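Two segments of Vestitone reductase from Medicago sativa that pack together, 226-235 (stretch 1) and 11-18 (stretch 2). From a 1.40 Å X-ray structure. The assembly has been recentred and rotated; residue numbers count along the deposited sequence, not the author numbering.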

# COMPACT_ATOMS: atom_id res chain seq x y z
N HIS A 226 6.51 1.24 7.17
CA HIS A 226 7.33 2.25 6.51
C HIS A 226 7.22 1.99 5.00
O HIS A 226 7.37 0.85 4.56
CB HIS A 226 8.79 2.13 6.96
CG HIS A 226 9.66 3.27 6.53
ND1 HIS A 226 9.89 3.58 5.21
CD2 HIS A 226 10.35 4.18 7.26
CE1 HIS A 226 10.69 4.63 5.13
NE2 HIS A 226 10.98 5.02 6.36
N VAL A 227 6.96 3.03 4.23
CA VAL A 227 6.81 2.88 2.79
C VAL A 227 8.00 2.20 2.11
O VAL A 227 7.82 1.43 1.17
CB VAL A 227 6.53 4.25 2.10
CG1 VAL A 227 7.76 5.14 2.17
CG2 VAL A 227 6.10 4.03 0.65
N ASP A 228 9.22 2.46 2.58
CA ASP A 228 10.36 1.82 1.94
C ASP A 228 10.43 0.33 2.27
O ASP A 228 11.00 -0.45 1.50
CB ASP A 228 11.67 2.52 2.30
CG ASP A 228 12.79 2.17 1.33
OD1 ASP A 228 12.56 2.30 0.11
OD2 ASP A 228 13.88 1.77 1.78
N ASP A 229 9.89 -0.07 3.42
CA ASP A 229 9.87 -1.49 3.72
C ASP A 229 8.85 -2.16 2.79
O ASP A 229 9.01 -3.32 2.43
CB ASP A 229 9.54 -1.77 5.19
CG ASP A 229 10.78 -1.83 6.07
OD1 ASP A 229 11.82 -2.32 5.58
OD2 ASP A 229 10.71 -1.41 7.24
N VAL A 230 7.81 -1.43 2.39
CA VAL A 230 6.84 -2.00 1.47
C VAL A 230 7.52 -2.22 0.12
O VAL A 230 7.32 -3.26 -0.52
CB VAL A 230 5.61 -1.08 1.27
CG1 VAL A 230 4.68 -1.69 0.23
CG2 VAL A 230 4.86 -0.92 2.59
N ALA A 231 8.33 -1.26 -0.31
CA ALA A 231 9.05 -1.39 -1.57
C ALA A 231 10.02 -2.56 -1.46
O ALA A 231 10.14 -3.38 -2.37
CB ALA A 231 9.80 -0.10 -1.91
N ARG A 232 10.72 -2.65 -0.33
CA ARG A 232 11.66 -3.74 -0.11
C ARG A 232 10.95 -5.10 -0.13
O ARG A 232 11.49 -6.07 -0.65
CB ARG A 232 12.41 -3.55 1.22
CG ARG A 232 13.40 -2.40 1.21
CD ARG A 232 14.14 -2.22 2.54
NE ARG A 232 14.95 -3.39 2.88
CZ ARG A 232 14.57 -4.35 3.72
NH1 ARG A 232 13.39 -4.29 4.32
NH2 ARG A 232 15.36 -5.40 3.93
N ALA A 233 9.75 -5.15 0.44
CA ALA A 233 8.98 -6.40 0.47
C ALA A 233 8.61 -6.84 -0.94
O ALA A 233 8.63 -8.03 -1.25
CB ALA A 233 7.73 -6.23 1.31
N HIS A 234 8.27 -5.88 -1.81
CA HIS A 234 7.93 -6.19 -3.19
C HIS A 234 9.12 -6.84 -3.89
O HIS A 234 8.99 -7.88 -4.54
CB HIS A 234 7.54 -4.92 -3.96
CG HIS A 234 6.12 -4.48 -3.74
ND1 HIS A 234 5.13 -4.65 -4.69
CD2 HIS A 234 5.54 -3.86 -2.69
CE1 HIS A 234 4.00 -4.16 -4.22
NE2 HIS A 234 4.22 -3.67 -3.02
N ILE A 235 10.29 -6.23 -3.74
CA ILE A 235 11.49 -6.76 -4.37
C ILE A 235 11.86 -8.13 -3.79
O ILE A 235 12.23 -9.04 -4.53
CB ILE A 235 12.67 -5.77 -4.21
CG1 ILE A 235 12.35 -4.49 -4.99
CG2 ILE A 235 13.96 -6.40 -4.73
CD1 ILE A 235 13.39 -3.38 -4.83
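Stretch 2 (11-18) GFLGSWII

How does stretch 2 lie on stretch 1? After Gly 11, which occupies the N-cap position, residues 12-18 form a helix that crosses helix 227-235 at -63°, with the axes 9.3 Å apart at closest approach. The N-to-C directions of the two helices are 63° apart, so they run obliquely, nearer parallel than antiparallel. The backbones come nearer toward the C-terminal end of stretch 2: Val 227 CA and Leu 13 CA are 7.2 Å apart, Ala 231 CA and Ile 17 CA only 5.2 Å. The short methyl of Ala 231 suits this narrow place, its CB lying 4.2 Å from Ile 17 CG1.

What sets the conformation of Trp 16? Its CA-to-CB bond points toward stretch 1, and with chi1 t (-169°) and chi2 at -94° the indole lays one face against Val 227, whose CG1 stands 4.0 Å from the centroid of the five-membered ring and almost exactly on its normal. The same pose brings NE1 to Asp 228, where Trp 16 NE1 donates a hydrogen bond to Asp 228 OD1 (2.9 Å, 165°). Asp 228 CB points sideways, but chi1 t carries the carboxylate to the indole edge. Ala 231 CB also meets that edge, 4.0 Å from Trp 16 CD1.

What else does Val 227 touch? With chi1 p, Val 227 CG2 lies 3.8 Å from Trp 16 CG, 3.9 Å from Phe 12 CZ and 4.0 Å from Leu 13 CD1. The CA-to-CB bonds of Phe 12 and Leu 13 both point sideways relative to stretch 1, and chi1 t in each goes with a side chain whose end comes nearer. Leu 13, with chi2 p, also places CD1 3.8 Å from Val 230 CG1.

How does Ile 17 reach the last turn of stretch 1? It is extended at chi2 (t) after chi1 m, so CD1 lies over one face of the His 234 imidazole, 3.6 Å from the ring centroid, a CH-pi contact.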

# COMPACT_ATOMS: atom_id res chain seq x y z
N GLY A 11 1.11 7.57 -8.13
CA GLY A 11 0.54 7.52 -6.80
C GLY A 11 1.64 7.47 -5.75
O GLY A 11 2.81 7.25 -6.08
N PHE A 12 1.28 7.68 -4.49
CA PHE A 12 2.25 7.64 -3.40
C PHE A 12 3.06 6.35 -3.38
O PHE A 12 4.29 6.38 -3.46
CB PHE A 12 1.49 7.85 -2.07
CG PHE A 12 2.28 7.48 -0.83
CD1 PHE A 12 3.61 7.87 -0.68
CD2 PHE A 12 1.66 6.79 0.20
CE1 PHE A 12 4.31 7.58 0.50
CE2 PHE A 12 2.35 6.50 1.38
CZ PHE A 12 3.67 6.89 1.53
N LEU A 13 2.39 5.21 -3.29
CA LEU A 13 3.11 3.94 -3.24
C LEU A 13 3.79 3.61 -4.57
O LEU A 13 4.97 3.22 -4.59
CB LEU A 13 2.16 2.80 -2.86
CG LEU A 13 2.85 1.44 -2.73
CD1 LEU A 13 3.95 1.51 -1.67
CD2 LEU A 13 1.82 0.38 -2.37
N GLY A 14 3.06 3.75 -5.67
CA GLY A 14 3.63 3.45 -6.97
C GLY A 14 4.90 4.22 -7.28
O GLY A 14 5.89 3.65 -7.74
N SER A 15 4.88 5.53 -7.03
CA SER A 15 6.05 6.34 -7.32
C SER A 15 7.23 5.97 -6.42
O SER A 15 8.38 5.98 -6.87
CB SER A 15 5.73 7.84 -7.21
OG SER A 15 5.30 8.21 -5.92
N TRP A 16 6.96 5.63 -5.16
CA TRP A 16 8.06 5.26 -4.28
C TRP A 16 8.66 3.94 -4.74
O TRP A 16 9.88 3.75 -4.70
CB TRP A 16 7.60 5.14 -2.82
CG TRP A 16 8.78 5.01 -1.91
CD1 TRP A 16 9.35 3.86 -1.45
CD2 TRP A 16 9.63 6.08 -1.48
NE1 TRP A 16 10.51 4.14 -0.76
CE2 TRP A 16 10.70 5.50 -0.77
CE3 TRP A 16 9.59 7.47 -1.63
CZ2 TRP A 16 11.73 6.27 -0.20
CZ3 TRP A 16 10.61 8.24 -1.07
CH2 TRP A 16 11.66 7.63 -0.37
N ILE A 17 7.81 3.02 -5.18
CA ILE A 17 8.28 1.73 -5.66
C ILE A 17 9.12 1.91 -6.93
O ILE A 17 10.12 1.21 -7.11
CB ILE A 17 7.09 0.77 -5.91
CG1 ILE A 17 6.57 0.26 -4.56
CG2 ILE A 17 7.51 -0.39 -6.80
CD1 ILE A 17 5.37 -0.68 -4.66
N ILE A 18 8.74 2.85 -7.79
CA ILE A 18 9.52 3.10 -9.00
C ILE A 18 10.91 3.61 -8.59
O ILE A 18 11.93 3.17 -9.12
CB ILE A 18 8.83 4.13 -9.91
CG1 ILE A 18 7.59 3.50 -10.55
CG2 ILE A 18 9.80 4.64 -10.98
CD1 ILE A 18 6.79 4.43 -11.43